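Probable oxidoreductase (PDB 4B7C) probably catalyses NADP-dependent oxidation or reduction as a member of the medium-chain dehydrogenase/reductase family. Local coordinates at residues 43-55 and 323-336. Numbering follows the deposited sequence.
Sequences VKNEYLSLDPAMR and LFSGENFGKLVLKV
Leu48 and Leu334 form a hydrogen-bonded antiparallel pair: Leu48 N to Leu334 O and Leu334 N to Leu48 O are both 2.8 Å. Strand 331-335 thus brings the C-terminal end of the chain back onto strand 41-49 of the GroES-like domain. The packing is tight around Leu50. Leu50 CD1 presses on Leu334 CB at 3.6 Å, and Leu50 CD2 meets Leu332 CD2. Thr319 of helix 316-321 touches Leu50, and Phe316 touches Leu334. On the Leu48 face, at the chain end, Val336 CG2 touches Leu48 CG. Next to Leu50, Leu323 CD2 lies 3.3 Å from Asp51 C, against the backbone leading into Pro52.

The partly exposed side is looser. The Tyr47 ring crosses the Lys335 chain at a slant, Tyr47 CE1 3.6 Å from Lys335 CG, with Val333 CG1 near Tyr47 CD1.

Lys331 is buried, and bends at chi2 and chi4 bring its amine to segment 43-55. Lys331 NZ donates to Ser49 OG (2.7 Å) and Leu332 O, and makes a salt bridge with Asp51 OD1 at 2.8 Å, from above the carboxylate plane. Leu50 N reaches Leu332 O from the opposite face to NZ. Asp51, Ser49 OG and Leu332 O together probably offset the cost of burying the amine, and the carboxylate should favour its charged form.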
loop_
_atom_site.group_PDB
_atom_site.type_symbol
_atom_site.label_atom_id
_atom_site.label_comp_id
_atom_site.label_asym_id
_atom_site.label_seq_id
_atom_site.Cartn_x
_atom_site.Cartn_y
_atom_site.Cartn_z
ATOM N N VAL B 43 31.440 -17.808 19.384
ATOM C CA VAL B 43 31.403 -18.306 18.011
ATOM C C VAL B 43 32.601 -17.797 17.211
ATOM O O VAL B 43 32.940 -16.606 17.260
ATOM C CB VAL B 43 30.130 -17.876 17.263
ATOM C CG1 VAL B 43 30.220 -18.256 15.794
ATOM C CG2 VAL B 43 28.878 -18.486 17.890
ATOM N N LYS B 44 33.261 -18.711 16.492
ATOM C CA LYS B 44 34.275 -18.328 15.513
ATOM C C LYS B 44 33.563 -17.997 14.216
ATOM O O LYS B 44 32.965 -18.869 13.595
ATOM C CB LYS B 44 35.301 -19.441 15.276
ATOM C CG LYS B 44 36.300 -19.128 14.159
ATOM C CD LYS B 44 37.242 -17.981 14.518
ATOM C CE LYS B 44 37.942 -17.357 13.302
ATOM N NZ LYS B 44 37.192 -16.214 12.680
ATOM N N ASN B 45 33.597 -16.727 13.827
ATOM C CA ASN B 45 32.908 -16.297 12.617
ATOM C C ASN B 45 33.640 -16.810 11.376
ATOM O O ASN B 45 34.853 -16.661 11.261
ATOM C CB ASN B 45 32.767 -14.772 12.573
ATOM C CG ASN B 45 31.913 -14.221 13.707
ATOM O OD1 ASN B 45 31.255 -14.973 14.443
ATOM N ND2 ASN B 45 31.895 -12.890 13.840
ATOM N N GLU B 46 32.895 -17.406 10.454
ATOM C CA GLU B 46 33.493 -18.002 9.256
ATOM C C GLU B 46 33.137 -17.258 7.975
ATOM O O GLU B 46 34.007 -16.990 7.142
ATOM C CB GLU B 46 33.085 -19.474 9.129
ATOM C CG GLU B 46 33.720 -20.381 10.192
ATOM C CD GLU B 46 34.191 -21.755 9.719
ATOM O OE1 GLU B 46 33.880 -22.165 8.556
ATOM O OE2 GLU B 46 34.906 -22.411 10.549
ATOM N N TYR B 47 31.853 -16.955 7.823
ATOM C CA TYR B 47 31.357 -16.205 6.686
ATOM C C TYR B 47 30.363 -15.141 7.151
ATOM O O TYR B 47 29.509 -15.401 7.994
ATOM C CB TYR B 47 30.668 -17.111 5.690
ATOM C CG TYR B 47 31.579 -18.125 5.055
ATOM C CD1 TYR B 47 32.275 -17.824 3.887
ATOM C CD2 TYR B 47 31.735 -19.382 5.617
ATOM C CE1 TYR B 47 33.107 -18.750 3.290
ATOM C CE2 TYR B 47 32.557 -20.322 5.029
ATOM C CZ TYR B 47 33.245 -20.005 3.871
ATOM O OH TYR B 47 34.062 -20.918 3.279
ATOM N N LEU B 48 30.473 -13.956 6.557
ATOM C CA LEU B 48 29.575 -12.834 6.851
ATOM C C LEU B 48 28.787 -12.418 5.636
ATOM O O LEU B 48 29.281 -12.453 4.508
ATOM C CB LEU B 48 30.346 -11.634 7.365
ATOM C CG LEU B 48 31.171 -11.871 8.624
ATOM C CD1 LEU B 48 31.930 -10.600 8.955
ATOM C CD2 LEU B 48 30.340 -12.360 9.816
ATOM N N SER B 49 27.521 -12.093 5.876
ATOM C CA SER B 49 26.629 -11.644 4.827
ATOM C C SER B 49 26.800 -10.140 4.620
ATOM O O SER B 49 26.640 -9.351 5.543
ATOM C CB SER B 49 25.179 -11.941 5.165
ATOM O OG SER B 49 24.326 -11.370 4.183
ATOM N N LEU B 50 27.156 -9.759 3.402
ATOM C CA LEU B 50 27.168 -8.353 3.033
ATOM C C LEU B 50 25.867 -8.061 2.285
ATOM O O LEU B 50 25.612 -8.645 1.222
ATOM C CB LEU B 50 28.411 -8.008 2.210
ATOM C CG LEU B 50 29.696 -7.691 2.994
ATOM C CD1 LEU B 50 29.991 -8.690 4.099
ATOM C CD2 LEU B 50 30.873 -7.631 2.034
ATOM N N ASP B 51 25.073 -7.150 2.866
ATOM C CA ASP B 51 23.698 -6.844 2.431
ATOM C C ASP B 51 23.453 -5.347 2.283
ATOM O O ASP B 51 23.878 -4.566 3.136
ATOM C CB ASP B 51 22.633 -7.280 3.468
ATOM C CG ASP B 51 22.731 -8.763 3.860
ATOM O OD1 ASP B 51 22.729 -9.609 2.941
ATOM O OD2 ASP B 51 22.780 -9.092 5.081
ATOM N N PRO B 52 22.696 -4.947 1.246
ATOM C CA PRO B 52 22.360 -3.515 1.080
ATOM C C PRO B 52 21.702 -2.902 2.311
ATOM O O PRO B 52 21.879 -1.703 2.569
ATOM C CB PRO B 52 21.385 -3.521 -0.107
ATOM C CG PRO B 52 21.742 -4.749 -0.876
ATOM C CD PRO B 52 22.108 -5.763 0.171
ATOM N N ALA B 53 20.944 -3.714 3.055
ATOM C CA ALA B 53 20.303 -3.259 4.301
ATOM C C ALA B 53 21.307 -2.677 5.290
ATOM O O ALA B 53 20.936 -1.890 6.168
ATOM C CB ALA B 53 19.504 -4.383 4.948
ATOM N N MET B 54 22.575 -3.047 5.138
ATOM C CA MET B 54 23.650 -2.504 5.994
ATOM C C MET B 54 23.741 -0.975 5.946
ATOM O O MET B 54 24.105 -0.315 6.927
ATOM C CB MET B 54 25.007 -3.076 5.591
ATOM C CG MET B 54 25.259 -4.465 6.131
ATOM S SD MET B 54 26.749 -5.208 5.512
ATOM C CE MET B 54 27.324 -6.223 6.881
ATOM N N ARG B 55 23.392 -0.419 4.797
ATOM C CA ARG B 55 23.374 1.040 4.632
ATOM C C ARG B 55 22.336 1.699 5.575
ATOM O O ARG B 55 22.615 2.702 6.269
ATOM C CB ARG B 55 23.158 1.373 3.148
ATOM C CG ARG B 55 23.672 2.753 2.723
ATOM C CD ARG B 55 24.953 3.248 3.286
ATOM N NE ARG B 55 25.006 4.708 3.247
ATOM C CZ ARG B 55 24.524 5.555 4.157
ATOM N NH1 ARG B 55 23.919 5.131 5.260
ATOM N NH2 ARG B 55 24.659 6.866 3.948
ATOM N N LEU B 323 28.812 -3.814 -3.284
ATOM C CA LEU B 323 27.386 -4.070 -3.177
ATOM C C LEU B 323 26.568 -3.019 -3.931
ATOM O O LEU B 323 25.514 -3.322 -4.490
ATOM C CB LEU B 323 26.988 -4.072 -1.701
ATOM C CG LEU B 323 25.939 -5.101 -1.266
ATOM C CD1 LEU B 323 26.012 -6.412 -2.029
ATOM C CD2 LEU B 323 26.086 -5.355 0.227
ATOM N N PHE B 324 27.071 -1.791 -3.963
ATOM C CA PHE B 324 26.361 -0.683 -4.616
ATOM C C PHE B 324 26.929 -0.273 -5.962
ATOM O O PHE B 324 26.663 0.830 -6.436
ATOM C CB PHE B 324 26.331 0.541 -3.721
ATOM C CG PHE B 324 25.804 0.276 -2.342
ATOM C CD1 PHE B 324 24.440 0.099 -2.120
ATOM C CD2 PHE B 324 26.667 0.217 -1.267
ATOM C CE1 PHE B 324 23.960 -0.138 -0.840
ATOM C CE2 PHE B 324 26.195 -0.019 0.011
ATOM C CZ PHE B 324 24.840 -0.203 0.226
ATOM N N SER B 325 27.678 -1.166 -6.591
ATOM C CA SER B 325 28.327 -0.871 -7.845
ATOM C C SER B 325 27.662 -1.617 -9.006
ATOM O O SER B 325 28.074 -1.448 -10.147
ATOM C CB SER B 325 29.815 -1.179 -7.698
ATOM O OG SER B 325 30.163 -2.515 -7.872
ATOM N N GLY B 326 26.607 -2.394 -8.736
ATOM C CA GLY B 326 26.094 -3.348 -9.731
ATOM C C GLY B 326 27.153 -4.361 -10.139
ATOM O O GLY B 326 27.058 -5.024 -11.176
ATOM N N GLU B 327 28.176 -4.482 -9.306
ATOM C CA GLU B 327 29.352 -5.240 -9.657
ATOM C C GLU B 327 29.174 -6.682 -9.219
ATOM O O GLU B 327 29.241 -7.607 -10.051
ATOM C CB GLU B 327 30.564 -4.607 -9.003
ATOM C CG GLU B 327 31.876 -4.870 -9.721
ATOM C CD GLU B 327 33.075 -4.350 -8.966
ATOM O OE1 GLU B 327 33.130 -3.148 -8.623
ATOM O OE2 GLU B 327 33.972 -5.167 -8.721
ATOM N N ASN B 328 28.873 -6.860 -7.930
ATOM C CA ASN B 328 28.839 -8.217 -7.344
ATOM C C ASN B 328 27.959 -9.124 -8.200
ATOM O O ASN B 328 26.928 -8.691 -8.705
ATOM C CB ASN B 328 28.426 -8.244 -5.835
ATOM C CG ASN B 328 26.993 -7.748 -5.600
ATOM O OD1 ASN B 328 26.065 -8.527 -5.306
ATOM N ND2 ASN B 328 26.803 -6.441 -5.740
ATOM N N PHE B 329 28.417 -10.347 -8.443
ATOM C CA PHE B 329 27.647 -11.309 -9.213
ATOM C C PHE B 329 27.181 -12.463 -8.332
ATOM O O PHE B 329 27.826 -13.502 -8.156
ATOM C CB PHE B 329 28.317 -11.694 -10.541
ATOM C CG PHE B 329 27.700 -10.990 -11.730
ATOM C CD1 PHE B 329 27.717 -9.603 -11.791
ATOM C CD2 PHE B 329 27.080 -11.687 -12.760
ATOM C CE1 PHE B 329 27.148 -8.926 -12.852
ATOM C CE2 PHE B 329 26.501 -11.013 -13.826
ATOM C CZ PHE B 329 26.540 -9.630 -13.875
ATOM N N GLY B 330 26.005 -12.212 -7.779
ATOM C CA GLY B 330 25.376 -13.087 -6.830
ATOM C C GLY B 330 25.545 -12.592 -5.412
ATOM O O GLY B 330 26.199 -11.572 -5.173
ATOM N N LYS B 331 24.977 -13.344 -4.474
ATOM C CA LYS B 331 24.936 -12.950 -3.068
ATOM C C LYS B 331 26.337 -12.734 -2.514
ATOM O O LYS B 331 27.181 -13.623 -2.560
ATOM C CB LYS B 331 24.190 -14.004 -2.248
ATOM C CG LYS B 331 24.480 -13.959 -0.751
ATOM C CD LYS B 331 23.759 -12.824 -0.093
ATOM C CE LYS B 331 24.215 -12.606 1.322
ATOM N NZ LYS B 331 24.559 -11.179 1.520
ATOM N N LEU B 332 26.582 -11.529 -2.012
ATOM C CA LEU B 332 27.918 -11.156 -1.565
ATOM C C LEU B 332 28.194 -11.708 -0.174
ATOM O O LEU B 332 27.503 -11.386 0.802
ATOM C CB LEU B 332 28.112 -9.633 -1.587
ATOM C CG LEU B 332 29.543 -9.136 -1.404
ATOM C CD1 LEU B 332 30.524 -9.775 -2.373
ATOM C CD2 LEU B 332 29.530 -7.625 -1.612
ATOM N N VAL B 333 29.264 -12.491 -0.094
ATOM C CA VAL B 333 29.680 -13.129 1.157
ATOM C C VAL B 333 31.145 -12.862 1.450
ATOM O O VAL B 333 32.000 -12.987 0.561
ATOM C CB VAL B 333 29.466 -14.650 1.104
ATOM C CG1 VAL B 333 30.090 -15.313 2.331
ATOM C CG2 VAL B 333 27.976 -14.949 1.019
ATOM N N LEU B 334 31.424 -12.465 2.684
ATOM C CA LEU B 334 32.792 -12.192 3.123
ATOM C C LEU B 334 33.308 -13.349 3.967
ATOM O O LEU B 334 32.782 -13.618 5.045
ATOM C CB LEU B 334 32.869 -10.884 3.922
ATOM C CG LEU B 334 34.267 -10.385 4.313
ATOM C CD1 LEU B 334 35.036 -9.954 3.066
ATOM C CD2 LEU B 334 34.214 -9.232 5.304
ATOM N N LYS B 335 34.324 -14.043 3.459
ATOM C CA LYS B 335 34.974 -15.109 4.217
ATOM C C LYS B 335 35.917 -14.475 5.211
ATOM O O LYS B 335 36.804 -13.717 4.831
ATOM C CB LYS B 335 35.745 -16.077 3.317
ATOM C CG LYS B 335 36.274 -17.300 4.061
ATOM C CD LYS B 335 37.168 -18.161 3.181
ATOM C CE LYS B 335 37.342 -19.562 3.750
ATOM N NZ LYS B 335 37.997 -19.563 5.088
ATOM N N VAL B 336 35.702 -14.768 6.487
ATOM C CA VAL B 336 36.528 -14.221 7.533
ATOM C C VAL B 336 37.772 -15.084 7.538
ATOM O O VAL B 336 38.781 -14.673 8.061
ATOM C CB VAL B 336 35.858 -14.257 8.933
ATOM C CG1 VAL B 336 36.782 -13.709 10.009
ATOM C CG2 VAL B 336 34.531 -13.519 8.947
HETATM O O HOH W 1 24.651 -9.493 -1.346
#